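Local coordinates for insecticidal crystal protein Cry35Ab1 (PDB 4JP0) that forms one half of a binary insecticidal toxin that acts on western corn rootworm and needs its partner protein for maximal toxicity, at residues A[50-58]-A[268-276]; A[229-239]-A[332-343]. All coordinates share one frame; numbering follows the deposited sequence. Where two conformers were deposited one is given.

How the interactions relate
Interaction 1 joins two parts of the chain that belong to different family regions: the hairpin 50-58 of the ricin B-like lectin domain and the start of helix 272-279 in the toxin region. Interaction 2 stays within the toxin region, bringing strand 225-234 and the loop after it against strand 327-346 and the loop that breaks it. The two contacts are separate, their centres about 29 Å apart, and both are partly buried. Interaction 1 is small and mainly polar, built round one aspartate and two bridging waters. Interaction 2 buries about twice the surface and is richer in aromatic rings, with backbone and hydroxyl bonds beside them.

Interaction 1 of 2, residues A[50-58]-A[268-276]; sequences FPIDDDQYI and TDEIKTQLN
D53, at the turn of the hairpin 50-58, grips the approach to helix 272-279 with its backbone and the first turn with its carboxylate. Its amide N donates to O of E270, in the short 3-10 turn before the helix, at 2.9 Å and almost straight at 170°. The carboxylate lies over the backbone amides that open the helix. OD2 takes the N-H of T273 on its syn side at 2.8 Å, somewhat out of the carboxylate plane, while OD1 receives a weaker bond from Q274 N at 3.3 Å. K272 N is close to OD2 but poorly angled for a bond. With CG set beside its own backbone N (chi1 -68°), D53 swings the carboxylate over these amides, where the helix dipole would probably favour its negative charge.

Two waters extend the polar network. Both donate to Q274 OE1; one also donates to P51 O at 2.8 Å, the other to D53 OD1. The NE2 of Q274 is satisfied by T179 and L180 of strand 174-182. On the apolar side, I52 lies alongside E270, its CB 3.4 Å from E270 O, and its CG2 meets CG2 of I271, the two side chains crossing at about a right angle. CD1 of I52 and CD1 of I58 approach E270 OE1, whose hydrogen bond goes to Y82 OH. I271 occupies the N-cap position, yet the carboxylate of a residue distant in sequence serves the first-turn amides, much as an N-cap side chain would, here at the junction between a beta-trefoil lectin domain and the toxin region.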
loop_
_atom_site.group_PDB
_atom_site.type_symbol
_atom_site.label_atom_id
_atom_site.label_comp_id
_atom_site.label_asym_id
_atom_site.label_seq_id
_atom_site.Cartn_x
_atom_site.Cartn_y
_atom_site.Cartn_z
ATOM N N PHE A 50 -0.321 15.989 -4.266
ATOM C CA PHE A 50 -0.551 14.651 -3.658
ATOM C C PHE A 50 -0.190 14.701 -2.176
ATOM O O PHE A 50 0.830 15.295 -1.798
ATOM C CB PHE A 50 0.295 13.599 -4.337
ATOM C CG PHE A 50 -0.177 13.254 -5.745
ATOM C CD1 PHE A 50 0.568 13.603 -6.843
ATOM C CD2 PHE A 50 -1.363 12.580 -5.945
ATOM C CE1 PHE A 50 0.175 13.248 -8.121
ATOM C CE2 PHE A 50 -1.783 12.249 -7.236
ATOM C CZ PHE A 50 -0.999 12.576 -8.317
ATOM N N PRO A 51 -1.010 14.092 -1.329
ATOM C CA PRO A 51 -0.752 14.111 0.103
ATOM C C PRO A 51 0.195 12.964 0.483
ATOM O O PRO A 51 0.120 11.872 -0.094
ATOM C CB PRO A 51 -2.150 13.883 0.702
ATOM C CG PRO A 51 -2.802 12.893 -0.302
ATOM C CD PRO A 51 -2.209 13.286 -1.669
ATOM N N ILE A 52 1.073 13.241 1.450
ATOM C CA ILE A 52 1.955 12.230 2.011
ATOM C C ILE A 52 1.876 12.297 3.520
ATOM O O ILE A 52 1.108 13.097 4.099
ATOM C CB ILE A 52 3.405 12.400 1.490
ATOM C CG1 ILE A 52 3.972 13.789 1.825
ATOM C CG2 ILE A 52 3.466 12.125 -0.029
ATOM C CD1 ILE A 52 5.479 13.920 1.451
ATOM N N ASP A 53 2.632 11.442 4.187
ATOM C CA ASP A 53 2.531 11.386 5.628
ATOM C C ASP A 53 2.869 12.728 6.302
ATOM O O ASP A 53 3.537 13.588 5.744
ATOM C CB ASP A 53 3.446 10.289 6.214
ATOM C CG ASP A 53 3.012 8.858 5.856
ATOM O OD1 ASP A 53 1.830 8.604 5.476
ATOM O OD2 ASP A 53 3.835 7.898 5.950
ATOM N N ASP A 54 2.364 12.888 7.517
ATOM C CA ASP A 54 2.676 14.033 8.365
ATOM C C ASP A 54 2.289 15.399 7.776
ATOM O O ASP A 54 3.058 16.374 7.863
ATOM C CB ASP A 54 4.157 13.984 8.806
ATOM C CG ASP A 54 4.538 12.649 9.467
ATOM O OD1 ASP A 54 3.874 12.240 10.438
ATOM O OD2 ASP A 54 5.507 11.933 9.087
ATOM N N ASP A 55 1.098 15.441 7.184
ATOM C CA ASP A 55 0.505 16.671 6.695
ATOM C C ASP A 55 1.425 17.413 5.724
ATOM O O ASP A 55 1.598 18.636 5.801
ATOM C CB ASP A 55 0.088 17.570 7.863
ATOM C CG ASP A 55 -0.803 16.850 8.875
ATOM O OD1 ASP A 55 -1.785 16.181 8.479
ATOM O OD2 ASP A 55 -0.594 16.898 10.097
ATOM N N GLN A 56 2.037 16.669 4.817
ATOM C CA GLN A 56 2.882 17.269 3.775
ATOM C C GLN A 56 2.347 16.934 2.396
ATOM O O GLN A 56 1.421 16.129 2.279
ATOM C CB GLN A 56 4.316 16.807 3.895
ATOM C CG GLN A 56 5.032 17.404 5.123
ATOM C CD GLN A 56 6.442 16.850 5.266
ATOM O OE1 GLN A 56 6.624 15.676 5.534
ATOM N NE2 GLN A 56 7.422 17.680 5.080
ATOM N N TYR A 57 2.931 17.552 1.367
ATOM C CA TYR A 57 2.470 17.370 0.014
ATOM C C TYR A 57 3.615 17.251 -0.967
ATOM O O TYR A 57 4.719 17.762 -0.699
ATOM C CB TYR A 57 1.686 18.607 -0.453
ATOM C CG TYR A 57 0.501 18.923 0.391
ATOM C CD1 TYR A 57 0.613 19.770 1.479
ATOM C CD2 TYR A 57 -0.726 18.342 0.130
ATOM C CE1 TYR A 57 -0.459 20.075 2.263
ATOM C CE2 TYR A 57 -1.818 18.645 0.916
ATOM C CZ TYR A 57 -1.676 19.516 1.987
ATOM O OH TYR A 57 -2.750 19.825 2.798
ATOM N N ILE A 58 3.313 16.631 -2.118
ATOM C CA ILE A 58 4.216 16.622 -3.268
ATOM C C ILE A 58 3.506 17.491 -4.301
ATOM O O ILE A 58 2.301 17.322 -4.538
ATOM C CB ILE A 58 4.380 15.199 -3.844
ATOM C CG1 ILE A 58 5.008 14.262 -2.803
ATOM C CG2 ILE A 58 5.235 15.260 -5.103
ATOM C CD1 ILE A 58 6.418 14.738 -2.337
ATOM N N THR A 268 6.960 4.339 -2.365
ATOM C CA THR A 268 5.900 4.777 -1.465
ATOM C C THR A 268 6.391 5.050 -0.049
ATOM O O THR A 268 5.589 5.064 0.901
ATOM C CB THR A 268 4.808 3.688 -1.414
ATOM O OG1 THR A 268 5.448 2.402 -1.335
ATOM C CG2 THR A 268 4.025 3.633 -2.727
ATOM N N ASP A 269 7.691 5.280 0.122
ATOM C CA ASP A 269 8.227 5.489 1.449
ATOM C C ASP A 269 7.516 6.592 2.200
ATOM O O ASP A 269 7.390 6.535 3.369
ATOM C CB ASP A 269 9.723 5.765 1.476
ATOM C CG ASP A 269 10.292 5.590 2.853
ATOM O OD1 ASP A 269 10.254 4.464 3.327
ATOM O OD2 ASP A 269 10.696 6.553 3.486
ATOM N N GLU A 270 7.071 7.598 1.480
ATOM C CA GLU A 270 6.469 8.738 2.125
ATOM C C GLU A 270 5.009 8.552 2.492
ATOM O O GLU A 270 4.399 9.483 3.030
ATOM C CB GLU A 270 6.674 10.029 1.309
ATOM C CG GLU A 270 8.097 10.555 1.377
ATOM C CD GLU A 270 8.438 11.512 0.245
ATOM O OE1 GLU A 270 7.687 11.595 -0.745
ATOM O OE2 GLU A 270 9.481 12.160 0.312
ATOM N N ILE A 271 4.438 7.384 2.184
ATOM C CA ILE A 271 3.078 7.113 2.615
ATOM C C ILE A 271 3.031 5.848 3.471
ATOM O O ILE A 271 1.971 5.230 3.652
ATOM C CB ILE A 271 2.062 7.033 1.418
ATOM C CG1 ILE A 271 2.454 5.920 0.439
ATOM C CG2 ILE A 271 1.980 8.413 0.684
ATOM C CD1 ILE A 271 1.297 5.448 -0.451
ATOM N N LYS A 272 4.173 5.440 3.978
ATOM C CA LYS A 272 4.201 4.219 4.793
ATOM C C LYS A 272 3.244 4.184 5.984
ATOM O O LYS A 272 2.731 3.109 6.339
ATOM C CB LYS A 272 5.628 3.871 5.274
ATOM C CG LYS A 272 6.202 4.859 6.245
ATOM C CD LYS A 272 7.691 4.564 6.508
ATOM C CE LYS A 272 8.503 5.861 6.606
ATOM N NZ LYS A 272 9.681 5.604 7.493
ATOM N N THR A 273 2.993 5.323 6.603
ATOM C CA THR A 273 2.050 5.369 7.724
ATOM C C THR A 273 0.643 5.099 7.210
ATOM O O THR A 273 -0.140 4.386 7.840
ATOM C CB THR A 273 2.098 6.744 8.400
ATOM O OG1 THR A 273 3.343 6.878 9.091
ATOM C CG2 THR A 273 1.053 6.866 9.498
ATOM N N GLN A 274 0.328 5.676 6.063
ATOM C CA GLN A 274 -0.971 5.483 5.424
ATOM C C GLN A 274 -1.162 4.016 5.065
ATOM O O GLN A 274 -2.228 3.435 5.267
ATOM C CB GLN A 274 -1.029 6.309 4.148
ATOM C CG GLN A 274 -2.282 6.021 3.281
ATOM C CD GLN A 274 -2.229 6.756 1.965
ATOM O OE1 GLN A 274 -1.536 7.773 1.849
ATOM N NE2 GLN A 274 -2.991 6.280 0.980
ATOM N N LEU A 275 -0.121 3.424 4.496
ATOM C CA LEU A 275 -0.200 2.012 4.165
ATOM C C LEU A 275 -0.400 1.154 5.410
ATOM O O LEU A 275 -1.186 0.226 5.413
ATOM C CB LEU A 275 1.038 1.569 3.392
ATOM C CG LEU A 275 1.250 2.229 2.031
ATOM C CD1 LEU A 275 2.487 1.608 1.364
ATOM C CD2 LEU A 275 0.016 2.071 1.135
ATOM N N ASN A 276 0.357 1.432 6.455
ATOM C CA ASN A 276 0.271 0.629 7.663
ATOM C C ASN A 276 -1.160 0.705 8.202
ATOM O O ASN A 276 -1.797 -0.307 8.513
ATOM C CB ASN A 276 1.273 1.190 8.689
ATOM C CG ASN A 276 1.062 0.664 10.093
ATOM O OD1 ASN A 276 0.777 1.428 11.018
ATOM N ND2 ASN A 276 1.275 -0.620 10.281
HETATM O O HOH W 1 -1.288 9.484 -0.350
HETATM O O HOH W 2 0.015 9.638 3.350
#

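Interaction 2 of 2, residues A[229-239]-A[332-343]; sequences YTYEWGTEIDQ and QIQTSDNDTYNV
G234 N is gripped by S336, donating to its OG at 2.9 Å and only weakly to its O. In return S336 N donates to G234 O at 2.8 Å, and a water close to S336 OG also reaches that carbonyl weakly. One residue on, T235 OG1 donates to Q334 O at 2.8 Å, nearly in line with the carbonyl, and accepts from I237 N in an ST turn. Lying anti to the backbone N (chi1 -179°) and beside the carbonyl carbon, OG1 reaches across to Q334 while still facing the amide two residues on.

Here, in the toxin_10 region, strand 225-234, paired with strand 292-301, crosses strand 327-346 of the four-stranded sheet; the axes of the short strand segments run at 127° and approach to 5.4 Å.

On one side of the crossing the contact is made by rings. Y231 and Y341 stack face to face, centroids 3.6 Å apart and planes at 13°, with Y231 CE2 over the Y341 ring. Y229 OH meets Y341 OH at 2.7 Å in a hydrogen bond that lies in the plane of both rings. N338 CB makes a CH-pi contact over the five-membered ring of W233, 3.4 Å from its centroid, while the amide of N338 lies nearly parallel over the six-membered ring, OD1 nearest CH2. At the far end I237 packs on CG1 of I333, whose CD1 touches Q239 CG.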
loop_
_atom_site.group_PDB
_atom_site.type_symbol
_atom_site.label_atom_id
_atom_site.label_comp_id
_atom_site.label_asym_id
_atom_site.label_seq_id
_atom_site.Cartn_x
_atom_site.Cartn_y
_atom_site.Cartn_z
ATOM N N TYR A 229 6.086 -34.431 8.458
ATOM C CA TYR A 229 5.765 -33.931 7.138
ATOM C C TYR A 229 6.246 -32.498 6.959
ATOM O O TYR A 229 6.724 -31.850 7.899
ATOM C CB TYR A 229 4.257 -34.034 6.869
ATOM C CG TYR A 229 3.399 -33.062 7.651
ATOM C CD1 TYR A 229 2.933 -31.875 7.063
ATOM C CD2 TYR A 229 3.034 -33.323 8.966
ATOM C CE1 TYR A 229 2.148 -30.989 7.771
ATOM C CE2 TYR A 229 2.240 -32.421 9.688
ATOM C CZ TYR A 229 1.802 -31.260 9.084
ATOM O OH TYR A 229 0.996 -30.371 9.781
ATOM N N THR A 230 6.123 -32.010 5.738
ATOM C CA THR A 230 6.521 -30.653 5.456
ATOM C C THR A 230 5.453 -29.981 4.600
ATOM O O THR A 230 4.861 -30.597 3.713
ATOM C CB THR A 230 7.882 -30.667 4.731
ATOM O OG1 THR A 230 8.332 -29.333 4.515
ATOM C CG2 THR A 230 7.739 -31.224 3.328
ATOM N N TYR A 231 5.167 -28.730 4.910
ATOM C CA TYR A 231 4.237 -27.972 4.086
ATOM C C TYR A 231 4.990 -26.749 3.626
ATOM O O TYR A 231 6.010 -26.399 4.210
ATOM C CB TYR A 231 2.948 -27.586 4.825
ATOM C CG TYR A 231 3.139 -26.649 5.984
ATOM C CD1 TYR A 231 3.134 -25.270 5.792
ATOM C CD2 TYR A 231 3.310 -27.128 7.276
ATOM C CE1 TYR A 231 3.301 -24.415 6.836
ATOM C CE2 TYR A 231 3.471 -26.260 8.341
ATOM C CZ TYR A 231 3.464 -24.904 8.108
ATOM O OH TYR A 231 3.628 -24.002 9.127
ATOM N N GLU A 232 4.494 -26.127 2.569
ATOM C CA GLU A 232 5.104 -24.944 1.994
ATOM C C GLU A 232 4.392 -23.661 2.404
ATOM O O GLU A 232 3.189 -23.650 2.610
ATOM C CB GLU A 232 5.029 -25.057 0.482
ATOM C CG GLU A 232 5.793 -26.251 -0.072
ATOM C CD GLU A 232 5.527 -26.451 -1.551
ATOM O OE1 GLU A 232 5.027 -25.483 -2.203
ATOM O OE2 GLU A 232 5.814 -27.561 -2.057
ATOM N N TRP A 233 5.138 -22.577 2.506
ATOM C CA TRP A 233 4.527 -21.284 2.767
ATOM C C TRP A 233 5.454 -20.236 2.199
ATOM O O TRP A 233 6.498 -20.576 1.626
ATOM C CB TRP A 233 4.269 -21.070 4.251
ATOM C CG TRP A 233 5.512 -21.103 5.108
ATOM C CD1 TRP A 233 6.175 -22.206 5.580
ATOM C CD2 TRP A 233 6.205 -19.971 5.621
ATOM N NE1 TRP A 233 7.252 -21.818 6.343
ATOM C CE2 TRP A 233 7.294 -20.445 6.378
ATOM C CE3 TRP A 233 6.030 -18.592 5.490
ATOM C CZ2 TRP A 233 8.190 -19.592 7.013
ATOM C CZ3 TRP A 233 6.913 -17.743 6.118
ATOM C CH2 TRP A 233 7.986 -18.239 6.867
ATOM N N GLY A 234 5.092 -18.973 2.362
ATOM C CA GLY A 234 5.886 -17.893 1.800
ATOM C C GLY A 234 5.211 -17.379 0.535
ATOM O O GLY A 234 4.008 -17.116 0.516
ATOM N N THR A 235 5.979 -17.269 -0.535
ATOM C CA THR A 235 5.425 -16.806 -1.790
ATOM C C THR A 235 6.191 -17.395 -2.934
ATOM O O THR A 235 7.388 -17.645 -2.809
ATOM C CB THR A 235 5.452 -15.275 -1.870
ATOM O OG1 THR A 235 4.876 -14.852 -3.116
ATOM C CG2 THR A 235 6.895 -14.771 -1.937
ATOM N N GLU A 236 5.500 -17.630 -4.040
ATOM C CA GLU A 236 6.134 -18.144 -5.241
ATOM C C GLU A 236 6.252 -17.035 -6.260
ATOM O O GLU A 236 6.702 -17.253 -7.384
ATOM C CB GLU A 236 5.332 -19.300 -5.847
ATOM C CG GLU A 236 5.400 -20.599 -5.057
ATOM C CD GLU A 236 4.642 -21.731 -5.721
ATOM O OE1 GLU A 236 3.980 -21.481 -6.756
ATOM O OE2 GLU A 236 4.696 -22.870 -5.194
ATOM N N ILE A 237 5.853 -15.836 -5.859
ATOM C CA ILE A 237 5.907 -14.687 -6.732
ATOM C C ILE A 237 7.280 -14.024 -6.634
ATOM O O ILE A 237 7.864 -13.947 -5.562
ATOM C CB ILE A 237 4.785 -13.689 -6.338
ATOM C CG1 ILE A 237 3.426 -14.372 -6.443
ATOM C CG2 ILE A 237 4.830 -12.422 -7.222
ATOM C CD1 ILE A 237 3.243 -15.134 -7.763
ATOM N N ASP A 238 7.807 -13.594 -7.772
ATOM C CA ASP A 238 9.024 -12.808 -7.802
ATOM C C ASP A 238 8.690 -11.393 -7.300
ATOM O O ASP A 238 7.864 -10.700 -7.901
ATOM C CB ASP A 238 9.510 -12.737 -9.231
ATOM C CG ASP A 238 10.714 -11.870 -9.373
ATOM O OD1 ASP A 238 11.134 -11.224 -8.384
ATOM O OD2 ASP A 238 11.297 -11.764 -10.452
ATOM N N GLN A 239 9.291 -10.972 -6.185
ATOM C CA GLN A 239 8.921 -9.664 -5.612
ATOM C C GLN A 239 9.566 -8.525 -6.380
ATOM O O GLN A 239 9.039 -7.414 -6.426
ATOM C CB GLN A 239 9.261 -9.554 -4.117
ATOM C CG GLN A 239 8.587 -10.589 -3.180
ATOM C CD GLN A 239 8.399 -10.080 -1.740
ATOM O OE1 GLN A 239 8.074 -8.903 -1.516
ATOM N NE2 GLN A 239 8.580 -10.975 -0.764
ATOM N N GLN A 332 -0.127 -7.908 -8.737
ATOM C CA GLN A 332 -0.651 -8.667 -7.602
ATOM C C GLN A 332 0.448 -9.521 -7.038
ATOM O O GLN A 332 1.324 -9.957 -7.774
ATOM C CB GLN A 332 -1.768 -9.601 -8.028
ATOM C CG GLN A 332 -1.369 -10.538 -9.164
ATOM C CD GLN A 332 -2.349 -11.697 -9.391
ATOM O OE1 GLN A 332 -3.195 -11.999 -8.542
ATOM N NE2 GLN A 332 -2.230 -12.340 -10.540
ATOM N N ILE A 333 0.380 -9.786 -5.741
ATOM C CA ILE A 333 1.305 -10.719 -5.109
ATOM C C ILE A 333 0.547 -11.359 -3.984
ATOM O O ILE A 333 -0.206 -10.673 -3.278
ATOM C CB ILE A 333 2.602 -10.027 -4.601
ATOM C CG1 ILE A 333 3.413 -10.989 -3.722
ATOM C CG2 ILE A 333 2.261 -8.811 -3.806
ATOM C CD1 ILE A 333 4.862 -10.503 -3.402
ATOM N N GLN A 334 0.676 -12.683 -3.878
ATOM C CA GLN A 334 0.088 -13.411 -2.775
ATOM C C GLN A 334 1.195 -13.987 -1.896
ATOM O O GLN A 334 2.226 -14.439 -2.397
ATOM C CB GLN A 334 -0.805 -14.548 -3.259
ATOM C CG GLN A 334 -2.100 -14.074 -3.859
ATOM C CD GLN A 334 -1.911 -13.670 -5.290
ATOM O OE1 GLN A 334 -1.242 -14.387 -6.054
ATOM N NE2 GLN A 334 -2.495 -12.532 -5.674
ATOM N N THR A 335 1.000 -13.913 -0.588
ATOM C CA THR A 335 1.965 -14.469 0.365
ATOM C C THR A 335 1.194 -15.233 1.428
ATOM O O THR A 335 0.004 -14.975 1.622
ATOM C CB THR A 335 2.799 -13.354 1.037
ATOM O OG1 THR A 335 1.958 -12.476 1.785
ATOM C CG2 THR A 335 3.471 -12.428 -0.012
ATOM N N SER A 336 1.858 -16.173 2.108
ATOM C CA SER A 336 1.225 -16.873 3.217
ATOM C C SER A 336 2.140 -16.756 4.428
ATOM O O SER A 336 3.351 -16.723 4.292
ATOM C CB SER A 336 0.946 -18.337 2.873
ATOM O OG SER A 336 2.152 -19.007 2.565
ATOM N N ASP A 337 1.535 -16.714 5.600
ATOM C CA ASP A 337 2.172 -16.410 6.880
ATOM C C ASP A 337 2.162 -17.659 7.758
ATOM O O ASP A 337 1.113 -18.093 8.253
ATOM C CB ASP A 337 1.336 -15.305 7.521
ATOM C CG ASP A 337 1.853 -14.861 8.868
ATOM O OD1 ASP A 337 2.765 -15.531 9.422
ATOM O OD2 ASP A 337 1.365 -13.854 9.451
ATOM N N ASN A 338 3.343 -18.239 7.942
ATOM C CA ASN A 338 3.443 -19.497 8.669
ATOM C C ASN A 338 2.947 -19.371 10.094
ATOM O O ASN A 338 2.589 -20.375 10.712
ATOM C CB ASN A 338 4.840 -20.093 8.583
ATOM C CG ASN A 338 5.831 -19.346 9.408
ATOM O OD1 ASN A 338 5.927 -18.114 9.323
ATOM N ND2 ASN A 338 6.592 -20.082 10.222
ATOM N N ASP A 339 2.867 -18.144 10.612
ATOM C CA ASP A 339 2.342 -17.983 11.964
ATOM C C ASP A 339 0.820 -18.173 12.002
ATOM O O ASP A 339 0.198 -18.217 13.077
ATOM C CB ASP A 339 2.752 -16.630 12.557
ATOM C CG ASP A 339 4.164 -16.663 13.127
ATOM O OD1 ASP A 339 4.655 -17.772 13.454
ATOM O OD2 ASP A 339 4.861 -15.649 13.292
ATOM N N THR A 340 0.210 -18.301 10.833
ATOM C CA THR A 340 -1.235 -18.510 10.817
ATOM C C THR A 340 -1.606 -19.951 10.547
ATOM O O THR A 340 -2.783 -20.268 10.384
ATOM C CB THR A 340 -1.933 -17.652 9.754
ATOM O OG1 THR A 340 -1.477 -18.033 8.446
ATOM C CG2 THR A 340 -1.545 -16.188 9.910
ATOM N N TYR A 341 -0.615 -20.826 10.505
ATOM C CA TYR A 341 -0.852 -22.216 10.138
ATOM C C TYR A 341 -1.769 -22.879 11.151
ATOM O O TYR A 341 -1.529 -22.814 12.369
ATOM C CB TYR A 341 0.500 -22.958 10.033
ATOM C CG TYR A 341 0.401 -24.379 9.540
ATOM C CD1 TYR A 341 -0.041 -24.662 8.248
ATOM C CD2 TYR A 341 0.770 -25.431 10.351
ATOM C CE1 TYR A 341 -0.123 -25.974 7.784
ATOM C CE2 TYR A 341 0.690 -26.755 9.891
ATOM C CZ TYR A 341 0.244 -27.016 8.623
ATOM O OH TYR A 341 0.162 -28.328 8.199
ATOM N N ASN A 342 -2.818 -23.531 10.661
ATOM C CA ASN A 342 -3.686 -24.269 11.561
ATOM C C ASN A 342 -3.976 -25.588 10.944
ATOM O O ASN A 342 -4.165 -25.659 9.736
ATOM C CB ASN A 342 -5.013 -23.541 11.738
ATOM C CG ASN A 342 -4.927 -22.456 12.756
ATOM O OD1 ASN A 342 -5.167 -22.705 13.954
ATOM N ND2 ASN A 342 -4.568 -21.235 12.312
ATOM N N VAL A 343 -4.011 -26.647 11.745
ATOM C CA VAL A 343 -4.388 -27.939 11.179
ATOM C C VAL A 343 -5.774 -28.380 11.654
ATOM O O VAL A 343 -6.267 -27.959 12.725
ATOM C CB VAL A 343 -3.369 -29.038 11.536
ATOM C CG1 VAL A 343 -2.053 -28.779 10.833
ATOM C CG2 VAL A 343 -3.163 -29.095 13.052
HETATM O O HOH W 3 1.795 -19.617 -0.025
#